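Local coordinates for protein putative prephenate dehydratase (Streptococcus mutans, PDB 4LUB) that probably catalyses the decarboxylation and dehydration of prephenate to 3-phenylpyruvate, a step in the biosynthesis of L-phenylalanine, at residues M3-L8 and A26-F31; E32-V37 and I50-N55; V46-V51 and F175-D180. One frame throughout, in Å; residues are numbered along the deposited sequence.

Interaction 1. Residues M3-L8 and A26-F31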
loop_
_atom_site.group_PDB
_atom_site.type_symbol
_atom_site.label_atom_id
_atom_site.label_comp_id
_atom_site.label_asym_id
_atom_site.label_seq_id
_atom_site.Cartn_x
_atom_site.Cartn_y
_atom_site.Cartn_z
ATOM N N MET B 3 -12.456 -29.004 12.385
ATOM C CA MET B 3 -13.195 -29.115 13.642
ATOM C C MET B 3 -13.270 -27.782 14.384
ATOM O O MET B 3 -14.351 -27.245 14.594
ATOM C CB MET B 3 -12.560 -30.171 14.542
ATOM C CG MET B 3 -13.453 -31.353 14.845
ATOM S SD MET B 3 -12.627 -32.452 15.988
ATOM C CE MET B 3 -13.542 -33.961 15.726
ATOM N N LYS B 4 -12.112 -27.279 14.809
ATOM C CA LYS B 4 -12.002 -26.002 15.527
ATOM C C LYS B 4 -11.522 -24.852 14.646
ATOM O O LYS B 4 -10.637 -25.026 13.815
ATOM C CB LYS B 4 -11.067 -26.144 16.729
ATOM C CG LYS B 4 -11.516 -27.239 17.690
ATOM C CD LYS B 4 -10.639 -27.331 18.939
ATOM C CE LYS B 4 -11.406 -27.933 20.121
ATOM N NZ LYS B 4 -10.594 -27.856 21.371
ATOM N N ILE B 5 -12.128 -23.688 14.822
ATOM C CA ILE B 5 -11.794 -22.521 14.027
ATOM C C ILE B 5 -11.483 -21.286 14.859
ATOM O O ILE B 5 -12.254 -20.905 15.736
ATOM C CB ILE B 5 -12.933 -22.186 13.061
ATOM C CG1 ILE B 5 -12.820 -23.041 11.803
ATOM C CG2 ILE B 5 -12.803 -20.774 12.562
ATOM C CD1 ILE B 5 -13.538 -24.334 11.857
ATOM N N ALA B 6 -10.331 -20.681 14.583
ATOM C CA ALA B 6 -9.933 -19.440 15.236
ATOM C C ALA B 6 -10.421 -18.227 14.454
ATOM O O ALA B 6 -10.374 -18.214 13.220
ATOM C CB ALA B 6 -8.423 -19.380 15.386
ATOM N N TYR B 7 -10.871 -17.204 15.172
ATOM C CA TYR B 7 -11.302 -15.963 14.542
ATOM C C TYR B 7 -10.873 -14.788 15.404
ATOM O O TYR B 7 -10.518 -14.964 16.570
ATOM C CB TYR B 7 -12.819 -15.942 14.308
ATOM C CG TYR B 7 -13.666 -15.953 15.569
ATOM C CD1 TYR B 7 -14.057 -17.148 16.154
ATOM C CD2 TYR B 7 -14.070 -14.767 16.169
ATOM C CE1 TYR B 7 -14.831 -17.168 17.307
ATOM C CE2 TYR B 7 -14.845 -14.773 17.324
ATOM C CZ TYR B 7 -15.222 -15.978 17.888
ATOM O OH TYR B 7 -15.989 -15.999 19.028
ATOM N N LEU B 8 -10.881 -13.596 14.821
ATOM C CA LEU B 8 -10.532 -12.399 15.560
ATOM C C LEU B 8 -11.692 -12.037 16.481
ATOM O O LEU B 8 -12.792 -11.709 16.024
ATOM C CB LEU B 8 -10.200 -11.252 14.599
ATOM C CG LEU B 8 -9.962 -9.872 15.215
ATOM C CD1 LEU B 8 -8.735 -9.897 16.106
ATOM C CD2 LEU B 8 -9.788 -8.830 14.127
ATOM N N ALA B 26 -19.023 -25.946 13.204
ATOM C CA ALA B 26 -17.715 -26.092 13.836
ATOM C C ALA B 26 -17.592 -25.359 15.171
ATOM O O ALA B 26 -18.412 -24.510 15.513
ATOM C CB ALA B 26 -16.626 -25.621 12.879
ATOM N N ASP B 27 -16.566 -25.720 15.930
ATOM C CA ASP B 27 -16.262 -25.053 17.190
ATOM C C ASP B 27 -15.394 -23.836 16.924
ATOM O O ASP B 27 -14.273 -23.962 16.442
ATOM C CB ASP B 27 -15.560 -26.011 18.158
ATOM C CG ASP B 27 -15.425 -25.436 19.563
ATOM O OD1 ASP B 27 -16.058 -24.391 19.857
ATOM O OD2 ASP B 27 -14.700 -26.044 20.387
ATOM N N LEU B 28 -15.927 -22.655 17.219
ATOM C CA LEU B 28 -15.262 -21.411 16.856
ATOM C C LEU B 28 -14.631 -20.782 18.091
ATOM O O LEU B 28 -15.319 -20.490 19.063
ATOM C CB LEU B 28 -16.239 -20.427 16.214
ATOM C CG LEU B 28 -17.168 -20.911 15.105
ATOM C CD1 LEU B 28 -18.078 -19.781 14.633
ATOM C CD2 LEU B 28 -16.394 -21.500 13.937
ATOM N N LEU B 29 -13.313 -20.602 18.058
ATOM C CA LEU B 29 -12.588 -20.080 19.208
ATOM C C LEU B 29 -12.014 -18.704 18.933
ATOM O O LEU B 29 -11.330 -18.505 17.944
ATOM C CB LEU B 29 -11.455 -21.025 19.621
ATOM C CG LEU B 29 -11.689 -22.532 19.532
ATOM C CD1 LEU B 29 -10.410 -23.293 19.842
ATOM C CD2 LEU B 29 -12.815 -22.972 20.458
ATOM N N PRO B 30 -12.292 -17.747 19.823
ATOM C CA PRO B 30 -11.848 -16.376 19.566
ATOM C C PRO B 30 -10.425 -16.126 20.068
ATOM O O PRO B 30 -9.986 -16.722 21.055
ATOM C CB PRO B 30 -12.850 -15.545 20.361
ATOM C CG PRO B 30 -13.135 -16.429 21.548
ATOM C CD PRO B 30 -13.235 -17.807 20.957
ATOM N N PHE B 31 -9.702 -15.253 19.380
ATOM C CA PHE B 31 -8.379 -14.855 19.838
ATOM C C PHE B 31 -8.288 -13.336 19.739
ATOM O O PHE B 31 -9.039 -12.716 18.971
ATOM C CB PHE B 31 -7.294 -15.553 19.020
ATOM C CG PHE B 31 -7.212 -17.034 19.273
ATOM C CD1 PHE B 31 -8.044 -17.911 18.598
ATOM C CD2 PHE B 31 -6.313 -17.548 20.191
ATOM C CE1 PHE B 31 -7.983 -19.274 18.835
ATOM C CE2 PHE B 31 -6.241 -18.908 20.428
ATOM C CZ PHE B 31 -7.078 -19.774 19.750
HETATM O O HOH W 1 -16.983 -18.344 19.866
#

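Interaction 2. Residues E32-V37 and I50-N55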
loop_
_atom_site.group_PDB
_atom_site.type_symbol
_atom_site.label_atom_id
_atom_site.label_comp_id
_atom_site.label_asym_id
_atom_site.label_seq_id
_atom_site.Cartn_x
_atom_site.Cartn_y
_atom_site.Cartn_z
ATOM N N GLU B 32 -7.354 -12.745 20.482
ATOM C CA GLU B 32 -7.400 -11.320 20.811
ATOM C C GLU B 32 -6.930 -10.405 19.689
ATOM O O GLU B 32 -7.331 -9.244 19.613
ATOM C CB GLU B 32 -6.537 -11.031 22.044
ATOM C CG GLU B 32 -5.394 -12.027 22.249
ATOM C CD GLU B 32 -4.371 -11.578 23.269
ATOM O OE1 GLU B 32 -4.644 -10.638 24.045
ATOM O OE2 GLU B 32 -3.260 -12.159 23.287
ATOM N N ASN B 33 -6.090 -10.930 18.808
ATOM C CA ASN B 33 -5.567 -10.136 17.708
ATOM C C ASN B 33 -5.187 -11.048 16.557
ATOM O O ASN B 33 -5.069 -12.263 16.735
ATOM C CB ASN B 33 -4.368 -9.273 18.152
ATOM C CG ASN B 33 -3.173 -10.098 18.644
ATOM O OD1 ASN B 33 -2.729 -11.046 17.993
ATOM N ND2 ASN B 33 -2.644 -9.721 19.800
ATOM N N ILE B 34 -4.998 -10.452 15.383
ATOM C CA ILE B 34 -4.773 -11.196 14.147
ATOM C C ILE B 34 -3.582 -12.141 14.273
ATOM O O ILE B 34 -3.667 -13.302 13.895
ATOM C CB ILE B 34 -4.580 -10.223 12.958
ATOM C CG1 ILE B 34 -5.919 -9.534 12.639
ATOM C CG2 ILE B 34 -4.022 -10.948 11.737
ATOM C CD1 ILE B 34 -5.790 -8.177 11.976
ATOM N N THR B 35 -2.491 -11.653 14.849
ATOM C CA THR B 35 -1.295 -12.472 15.033
ATOM C C THR B 35 -1.576 -13.753 15.824
ATOM O O THR B 35 -1.142 -14.838 15.434
ATOM C CB THR B 35 -0.204 -11.678 15.753
ATOM O OG1 THR B 35 0.155 -10.550 14.952
ATOM C CG2 THR B 35 1.026 -12.542 16.013
ATOM N N GLU B 36 -2.322 -13.623 16.918
ATOM C CA GLU B 36 -2.657 -14.763 17.762
ATOM C C GLU B 36 -3.660 -15.710 17.101
ATOM O O GLU B 36 -3.595 -16.923 17.307
ATOM C CB GLU B 36 -3.192 -14.285 19.120
ATOM C CG GLU B 36 -2.123 -13.671 20.024
ATOM C CD GLU B 36 -0.881 -14.548 20.162
ATOM O OE1 GLU B 36 -1.028 -15.782 20.318
ATOM O OE2 GLU B 36 0.243 -14.004 20.092
ATOM N N VAL B 37 -4.602 -15.159 16.335
ATOM C CA VAL B 37 -5.464 -15.975 15.481
ATOM C C VAL B 37 -4.670 -16.899 14.557
ATOM O O VAL B 37 -4.914 -18.107 14.513
ATOM C CB VAL B 37 -6.406 -15.101 14.612
ATOM C CG1 VAL B 37 -7.278 -15.982 13.737
ATOM C CG2 VAL B 37 -7.255 -14.163 15.475
ATOM N N ILE B 50 -9.661 -17.270 10.651
ATOM C CA ILE B 50 -10.371 -16.239 9.901
ATOM C C ILE B 50 -9.948 -14.859 10.384
ATOM O O ILE B 50 -10.026 -14.550 11.575
ATOM C CB ILE B 50 -11.914 -16.400 10.000
ATOM C CG1 ILE B 50 -12.390 -17.572 9.151
ATOM C CG2 ILE B 50 -12.612 -15.218 9.365
ATOM C CD1 ILE B 50 -12.118 -18.924 9.704
ATOM N N VAL B 51 -9.461 -14.054 9.446
ATOM C CA VAL B 51 -8.966 -12.714 9.734
ATOM C C VAL B 51 -9.438 -11.711 8.684
ATOM O O VAL B 51 -9.624 -12.067 7.522
ATOM C CB VAL B 51 -7.414 -12.671 9.797
ATOM C CG1 VAL B 51 -6.881 -13.541 10.938
ATOM C CG2 VAL B 51 -6.793 -13.058 8.448
ATOM N N PRO B 52 -9.650 -10.450 9.095
ATOM C CA PRO B 52 -9.859 -9.364 8.131
ATOM C C PRO B 52 -8.569 -9.092 7.375
ATOM O O PRO B 52 -7.495 -9.140 7.987
ATOM C CB PRO B 52 -10.253 -8.173 9.005
ATOM C CG PRO B 52 -9.638 -8.462 10.334
ATOM C CD PRO B 52 -9.609 -9.961 10.487
ATOM N N VAL B 53 -8.635 -8.887 6.061
ATOM C CA VAL B 53 -7.418 -8.541 5.335
ATOM C C VAL B 53 -7.455 -7.172 4.653
ATOM O O VAL B 53 -6.422 -6.531 4.514
ATOM C CB VAL B 53 -7.059 -9.639 4.291
ATOM C CG1 VAL B 53 -7.209 -11.019 4.912
ATOM C CG2 VAL B 53 -7.873 -9.505 3.001
ATOM N N GLU B 54 -8.626 -6.726 4.215
ATOM C CA GLU B 54 -8.708 -5.444 3.530
ATOM C C GLU B 54 -10.059 -4.770 3.673
ATOM O O GLU B 54 -11.085 -5.422 3.538
ATOM C CB GLU B 54 -8.402 -5.609 2.034
ATOM C CG GLU B 54 -8.456 -4.293 1.263
ATOM C CD GLU B 54 -8.036 -4.435 -0.179
ATOM O OE1 GLU B 54 -7.593 -5.540 -0.558
ATOM O OE2 GLU B 54 -8.132 -3.437 -0.927
ATOM N N ASN B 55 -10.046 -3.455 3.879
ATOM C CA ASN B 55 -11.271 -2.671 3.981
ATOM C C ASN B 55 -11.344 -1.661 2.845
ATOM O O ASN B 55 -10.322 -1.122 2.414
ATOM C CB ASN B 55 -11.357 -1.956 5.331
ATOM C CG ASN B 55 -12.612 -1.114 5.463
ATOM O OD1 ASN B 55 -12.607 0.069 5.127
ATOM N ND2 ASN B 55 -13.706 -1.728 5.908
#

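Interaction 3. Residues V46-V51 and F175-D180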
loop_
_atom_site.group_PDB
_atom_site.type_symbol
_atom_site.label_atom_id
_atom_site.label_comp_id
_atom_site.label_asym_id
_atom_site.label_seq_id
_atom_site.Cartn_x
_atom_site.Cartn_y
_atom_site.Cartn_z
ATOM N N VAL B 46 -6.161 -25.024 16.183
ATOM C CA VAL B 46 -7.308 -24.861 15.314
ATOM C C VAL B 46 -6.975 -25.310 13.916
ATOM O O VAL B 46 -5.819 -25.585 13.556
ATOM C CB VAL B 46 -7.846 -23.415 15.266
ATOM C CG1 VAL B 46 -8.304 -22.957 16.654
ATOM C CG2 VAL B 46 -6.814 -22.467 14.672
ATOM N N CYS B 47 -8.037 -25.389 13.139
ATOM C CA CYS B 47 -8.016 -26.030 11.853
ATOM C C CYS B 47 -7.935 -25.075 10.672
ATOM O O CYS B 47 -7.337 -25.376 9.639
ATOM C CB CYS B 47 -9.309 -26.821 11.788
ATOM S SG CYS B 47 -9.508 -27.876 13.248
ATOM N N PHE B 48 -8.523 -23.906 10.884
ATOM C CA PHE B 48 -8.573 -22.791 9.949
ATOM C C PHE B 48 -8.550 -21.542 10.804
ATOM O O PHE B 48 -8.943 -21.590 11.967
ATOM C CB PHE B 48 -9.841 -22.802 9.070
ATOM C CG PHE B 48 -9.935 -23.968 8.118
ATOM C CD1 PHE B 48 -9.342 -23.906 6.864
ATOM C CD2 PHE B 48 -10.625 -25.119 8.471
ATOM C CE1 PHE B 48 -9.417 -24.974 5.988
ATOM C CE2 PHE B 48 -10.703 -26.187 7.605
ATOM C CZ PHE B 48 -10.100 -26.117 6.363
ATOM N N ALA B 49 -8.083 -20.433 10.252
ATOM C CA ALA B 49 -8.177 -19.168 10.958
ATOM C C ALA B 49 -8.866 -18.154 10.055
ATOM O O ALA B 49 -8.706 -18.199 8.835
ATOM C CB ALA B 49 -6.800 -18.687 11.376
ATOM N N ILE B 50 -9.661 -17.270 10.651
ATOM C CA ILE B 50 -10.371 -16.239 9.901
ATOM C C ILE B 50 -9.948 -14.859 10.384
ATOM O O ILE B 50 -10.026 -14.550 11.575
ATOM C CB ILE B 50 -11.914 -16.400 10.000
ATOM C CG1 ILE B 50 -12.390 -17.572 9.151
ATOM C CG2 ILE B 50 -12.612 -15.218 9.365
ATOM C CD1 ILE B 50 -12.118 -18.924 9.704
ATOM N N VAL B 51 -9.461 -14.054 9.446
ATOM C CA VAL B 51 -8.966 -12.714 9.734
ATOM C C VAL B 51 -9.438 -11.711 8.684
ATOM O O VAL B 51 -9.624 -12.067 7.522
ATOM C CB VAL B 51 -7.414 -12.671 9.797
ATOM C CG1 VAL B 51 -6.881 -13.541 10.938
ATOM C CG2 VAL B 51 -6.793 -13.058 8.448
ATOM N N PHE B 175 -12.347 -10.765 4.105
ATOM C CA PHE B 175 -11.846 -11.649 5.154
ATOM C C PHE B 175 -11.307 -12.893 4.471
ATOM O O PHE B 175 -11.880 -13.372 3.495
ATOM C CB PHE B 175 -12.935 -12.046 6.176
ATOM C CG PHE B 175 -13.512 -10.893 6.953
ATOM C CD1 PHE B 175 -14.429 -10.029 6.378
ATOM C CD2 PHE B 175 -13.130 -10.677 8.267
ATOM C CE1 PHE B 175 -14.953 -8.971 7.105
ATOM C CE2 PHE B 175 -13.641 -9.619 8.996
ATOM C CZ PHE B 175 -14.552 -8.760 8.414
ATOM N N TRP B 176 -10.174 -13.378 4.955
ATOM C CA TRP B 176 -9.634 -14.637 4.486
ATOM C C TRP B 176 -9.806 -15.782 5.471
ATOM O O TRP B 176 -9.633 -15.616 6.678
ATOM C CB TRP B 176 -8.152 -14.471 4.143
ATOM C CG TRP B 176 -7.932 -13.842 2.813
ATOM C CD1 TRP B 176 -8.885 -13.520 1.884
ATOM C CD2 TRP B 176 -6.677 -13.441 2.262
ATOM N NE1 TRP B 176 -8.291 -12.949 0.781
ATOM C CE2 TRP B 176 -6.935 -12.901 0.985
ATOM C CE3 TRP B 176 -5.354 -13.500 2.721
ATOM C CZ2 TRP B 176 -5.925 -12.406 0.168
ATOM C CZ3 TRP B 176 -4.350 -13.014 1.907
ATOM C CH2 TRP B 176 -4.640 -12.472 0.639
ATOM N N VAL B 177 -10.152 -16.942 4.928
ATOM C CA VAL B 177 -10.051 -18.184 5.658
ATOM C C VAL B 177 -8.679 -18.763 5.363
ATOM O O VAL B 177 -8.342 -19.044 4.214
ATOM C CB VAL B 177 -11.158 -19.188 5.268
ATOM C CG1 VAL B 177 -11.018 -20.466 6.067
ATOM C CG2 VAL B 177 -12.539 -18.571 5.461
ATOM N N LEU B 178 -7.867 -18.867 6.405
ATOM C CA LEU B 178 -6.530 -19.430 6.298
ATOM C C LEU B 178 -6.505 -20.883 6.724
ATOM O O LEU B 178 -7.080 -21.248 7.744
ATOM C CB LEU B 178 -5.527 -18.626 7.139
ATOM C CG LEU B 178 -5.092 -17.188 6.833
ATOM C CD1 LEU B 178 -5.812 -16.560 5.655
ATOM C CD2 LEU B 178 -5.080 -16.288 8.073
ATOM N N GLY B 179 -5.803 -21.699 5.951
ATOM C CA GLY B 179 -5.623 -23.090 6.301
ATOM C C GLY B 179 -4.850 -23.847 5.248
ATOM O O GLY B 179 -4.053 -23.273 4.503
ATOM N N ASP B 180 -5.089 -25.148 5.191
ATOM C CA ASP B 180 -4.279 -26.039 4.378
ATOM C C ASP B 180 -5.148 -26.658 3.282
ATOM O O ASP B 180 -4.643 -27.087 2.249
ATOM C CB ASP B 180 -3.633 -27.117 5.261
ATOM C CG ASP B 180 -2.850 -28.148 4.466
ATOM O OD1 ASP B 180 -2.378 -27.823 3.357
ATOM O OD2 ASP B 180 -2.694 -29.287 4.960
HETATM O O HOH W 2 -6.582 -26.515 7.137
#

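Interaction 1. Residues M3-L8 and A26-F31
Tyr7 and Pro30 lie flank to flank across two parallel neighbouring strands, 4-8 and 27-31, the two strands of a beta-alpha-beta unit whose connecting helix is 14-22. Tyr7 CG stands between the backbone N and the carbonyl carbon (chi1 65°), and from there the ring lies alongside strand 27-31. Pro30 CA sits over one face near the rim, and Pro30 CB comes within 3.5 Å of Tyr7 CZ. At the ring's edge the Leu28 carbonyl carbon lies in plane, and Leu28 CB approaches Tyr7 CE1 to 3.7 Å. The phenol thus fills the groove beside Leu28 and Pro30, while its other neighbours include His16, stacked on it from helix 14-22.

On the same face, Leu28 CD2 packs 3.6 Å from Ile5 CB, the two branched chains pointing the same way. The methyl of Ala26 fits tightly against Ile5 CD1, at 3.5 Å. The other face carries Lys4, Ala6, Asp27 and Leu29. Ala6 CB is a short bump 3.5 Å from Phe31 CE1, and its shortness lets the Phe31 ring lean against it obliquely, beside helix 34-42. Toward the exposed end, the extended Lys4 runs beside Asp27, its NZ 4.6 Å from Asp27 OD2, too far for a salt bridge.

Five backbone bonds join the strands, with Asp27, Leu29 and Phe31 donating to Met3, Ile5 and Tyr7; the bond from Leu29 N to Ile5 O is short, 2.6 Å. Proline suits position 30 because the residues between those three donors need offer no N-H to strand 4-8. One water links Tyr7 OH to Leu28 O, donating to the latter at 2.8 Å. Backbone bonds thus set the register, apolar side chains pack on both faces, and the Lys4/Asp27 pair lies exposed.

Interaction 2. Residues E32-V37 and I50-N55
A helix lies against the parallel part of a mixed sheet here, in a beta-alpha-beta crossover: Ile34 and Val37, in the first turn of helix 34-42, settle on Val51 and Pro52 of strand 48-55. The helix links strand 27-31 to strand 48-55, and strand 4-8 runs between those two, an arrangement consistent with the periplasmic-binding-protein-like fold of the dehydratase family.

One methyl is the pivot. Val51 CG1 is met by Ile34 CG2 at 3.9 Å and by Val37 CG1 at 3.7 Å, so two residues spaced three apart on the helix converge on it. Ile34 crosses Val51 at about a right angle, whereas Val37 and Val51 slide past each other in opposite directions. With CG1 anti to the backbone N (chi1 180°), Val37 also brings that methyl to 3.8 Å from Ile50 O. Ile34 is longer and meets Pro52 tip to tip, CD1 to CG at 4.2 Å. Beta-branched residues suit this seam: they are apolar and branched next to the backbone, which puts methyls close to the main chain, and all three are buried. Farther on, Val53 and Glu54 both face Arg174 in a classic beta bulge, and Glu54 bonds to Tyr237 of the second subunit.

Asn33, just before the helix, is its N-cap residue: Asn33 OD1 accepts from Glu36 N at 2.8 Å, with an N-H...O angle of 159°.

Interaction 3. Residues V46-V51 and F175-D180
Antiparallel pairing in the heart of the sheet joins Phe48, Ala49, Ile50 and Val51 to residues 175-179, bringing together segments 124 residues apart in sequence. Ala49 with Leu178 and Val51 with Trp176 are hydrogen-bonded pairs; Ile50 with Val177, between them, is a non-hydrogen-bonded pair. The bond from Leu178 N to Ala49 O is short and nearly straight, 2.7 Å and 173°, and Trp176 N reaches Val51 O at 2.9 Å.

Side chains alternate between the faces. Ile50 and Val177 lie side by side, CG1 to CG2 at 3.8 Å, and beyond them Val177 CG1 touches Phe48 CD1 at 3.9 Å. The same ring atom stands 3.8 Å from Gly179 CA; a residue without a side chain lets the ring come so near the strand. On the other face Ala49 and Leu178 pack CB to CB, and Leu178 CD2 meets Val51 CG2 at 3.7 Å, the two side chains crossing at about a right angle. Next to Gly179, a water spans the two segments, donating to Cys47 O and accepting from Asp180 N at 2.8 Å, above the rim of the Phe48 ring.

Strand 75-83 pairs with strand 172-179 in turn, and Glu79 receives the indole N-H of Trp176. Helix 34-42 covers the face of Ala49, Val51 and Leu178, while helix 14-22 covers that of Ile50 and Phe175.

In the fold
All three contacts belong to one sheet and a helix packed on it. Interaction 1 adds strand 27-31 beside strand 4-8, which itself neighbours strand 48-55 through a probable hydrogen bond from Ile50 N to Ala6 O; interaction 3 continues the sheet to strand 172-179. Interaction 2 brings the helix that follows strand 27-31 onto this sheet, sharing Ile50 and Val51 with interaction 3. Interactions 2 and 3 are buried, whereas interaction 1 is only partly so and includes the exposed Lys4 and Asp27. Chemistry follows place: the strand pairs, one parallel and one antiparallel, combine backbone bonds with apolar side-chain contacts, while the helix meets its strand through apolar side chains.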